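Local coordinates for putative gdp-fucose protein o-fucosyltransferase 1 (Caenorhabditis elegans, PDB 3ZY2) that belongs to the GT-B clan as a putative protein O-fucosyltransferase and is modelled here as two subunits with bound guanosine-5'-diphosphate, at residues N236-S242 with H250-L255. Coordinates in Å, arbitrary orientation, origin at the centre of the assembly. Residue numbers count along the deposited sequence, not the author numbering.
Sequences NRPLFAS and HHLGTL
Neither segment is a regular helix or strand, and each contains a beta turn. Leu239-Ser242 is type II', with Phe240 at phi/psi 54/-121 and Ser242 N donating a hydrogen bond to Leu239 O (3.0 Å); His250-Gly253 is type I, with Gly253 N to His250 O (3.3 Å) likewise. The nearest CA pairs are Asn236-Thr254 (6.0 Å) and Pro238-His250 (6.7 Å). Leu239 N also donates to Ser242 OG (2.9 Å, 169°), although crowding leaves that hydroxyl's position less certain.

The His250 ring (chi1 m) fills the gap between the loops: the Pro238 backbone lies against it, with Pro238 N over one face. The Asn236 side chain (chi1 t) approaches the ring edge, and its CA-to-CB bond points toward 250-255.

These loops flank the short helix 243-246 in the half of the GT-B fold built on the sheet containing strand 213-218; the side chain of Leu239 is about 9 Å from bound GDP.

Apolar packing joins Leu239 CB to Leu255 CD2 (3.7 Å), with Ser242 CB 3.9 Å from Leu255 CD2; Val333 touches both leucines. Arg237, whose CA-to-CB bond points away, salt-bridges Glu137 and hydrogen-bonds Lys160 O, both of the second subunit.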
# COMPACT_ATOMS: atom_id res chain seq x y z
N ASN A 236 13.99 10.78 -15.57
CA ASN A 236 13.71 9.81 -16.63
C ASN A 236 13.21 8.46 -16.10
O ASN A 236 13.70 7.41 -16.53
CB ASN A 236 14.98 9.65 -17.49
CG ASN A 236 14.77 8.78 -18.72
OD1 ASN A 236 15.67 8.03 -19.12
ND2 ASN A 236 13.62 8.91 -19.35
N ARG A 237 12.25 8.48 -15.18
CA ARG A 237 11.67 7.24 -14.66
C ARG A 237 10.65 6.68 -15.63
O ARG A 237 10.07 7.44 -16.43
CB ARG A 237 10.99 7.46 -13.31
CG ARG A 237 11.94 7.90 -12.21
CD ARG A 237 13.07 6.90 -11.99
NE ARG A 237 13.80 7.21 -10.77
CZ ARG A 237 14.93 6.61 -10.38
NH1 ARG A 237 15.48 5.66 -11.12
NH2 ARG A 237 15.51 6.98 -9.25
N PRO A 238 10.39 5.36 -15.55
CA PRO A 238 9.26 4.81 -16.28
C PRO A 238 7.97 5.55 -15.95
O PRO A 238 7.72 5.95 -14.79
CB PRO A 238 9.19 3.37 -15.78
CG PRO A 238 10.62 3.05 -15.46
CD PRO A 238 11.15 4.31 -14.84
N LEU A 239 7.17 5.74 -16.99
CA LEU A 239 5.85 6.31 -16.82
C LEU A 239 4.92 5.38 -17.55
O LEU A 239 5.00 5.24 -18.77
CB LEU A 239 5.81 7.72 -17.41
CG LEU A 239 4.46 8.43 -17.32
CD1 LEU A 239 4.00 8.68 -15.85
CD2 LEU A 239 4.52 9.74 -18.10
N PHE A 240 4.07 4.70 -16.78
CA PHE A 240 3.10 3.78 -17.33
C PHE A 240 3.79 2.75 -18.22
O PHE A 240 4.69 2.07 -17.74
CB PHE A 240 1.99 4.57 -18.03
CG PHE A 240 1.26 5.51 -17.11
CD1 PHE A 240 1.07 5.20 -15.77
CD2 PHE A 240 0.77 6.73 -17.59
CE1 PHE A 240 0.41 6.10 -14.91
CE2 PHE A 240 0.10 7.61 -16.75
CZ PHE A 240 -0.08 7.30 -15.41
N ALA A 241 3.43 2.67 -19.50
CA ALA A 241 3.96 1.61 -20.36
C ALA A 241 5.27 1.96 -21.07
O ALA A 241 5.70 1.24 -21.98
CB ALA A 241 2.90 1.20 -21.39
N SER A 242 5.91 3.05 -20.67
CA SER A 242 7.03 3.58 -21.46
C SER A 242 8.20 2.60 -21.70
O SER A 242 8.94 2.75 -22.67
CB SER A 242 7.52 4.89 -20.85
OG SER A 242 7.99 4.67 -19.53
N HIS A 250 14.37 2.40 -18.76
CA HIS A 250 14.71 3.33 -19.86
C HIS A 250 16.16 3.24 -20.33
O HIS A 250 16.78 4.27 -20.64
CB HIS A 250 14.37 4.78 -19.47
CG HIS A 250 12.90 5.08 -19.45
ND1 HIS A 250 11.93 4.13 -19.66
CD2 HIS A 250 12.25 6.24 -19.21
CE1 HIS A 250 10.74 4.69 -19.56
NE2 HIS A 250 10.90 5.97 -19.30
N HIS A 251 16.69 2.03 -20.42
CA HIS A 251 18.09 1.85 -20.80
C HIS A 251 18.39 2.29 -22.24
O HIS A 251 19.54 2.58 -22.57
CB HIS A 251 18.57 0.41 -20.53
CG HIS A 251 18.00 -0.61 -21.46
ND1 HIS A 251 18.52 -0.85 -22.72
CD2 HIS A 251 16.97 -1.48 -21.31
CE1 HIS A 251 17.82 -1.81 -23.30
NE2 HIS A 251 16.88 -2.21 -22.47
N LEU A 252 17.36 2.38 -23.07
CA LEU A 252 17.51 2.74 -24.48
C LEU A 252 17.43 4.24 -24.79
O LEU A 252 17.74 4.67 -25.91
CB LEU A 252 16.47 1.99 -25.34
CG LEU A 252 16.61 0.48 -25.52
CD1 LEU A 252 15.43 -0.08 -26.29
CD2 LEU A 252 17.92 0.13 -26.21
N GLY A 253 17.01 5.05 -23.81
CA GLY A 253 16.83 6.48 -24.05
C GLY A 253 16.02 7.24 -23.02
O GLY A 253 15.70 6.72 -21.94
N THR A 254 15.69 8.48 -23.36
CA THR A 254 14.93 9.34 -22.46
C THR A 254 13.49 9.50 -22.94
O THR A 254 13.25 9.81 -24.09
CB THR A 254 15.56 10.75 -22.34
OG1 THR A 254 15.56 11.38 -23.63
CG2 THR A 254 16.99 10.67 -21.83
N LEU A 255 12.53 9.29 -22.04
CA LEU A 255 11.14 9.62 -22.35
C LEU A 255 10.95 11.14 -22.47
O LEU A 255 11.24 11.88 -21.53
CB LEU A 255 10.20 9.05 -21.28
CG LEU A 255 8.71 9.26 -21.53
CD1 LEU A 255 8.30 8.59 -22.85
CD2 LEU A 255 7.87 8.72 -20.36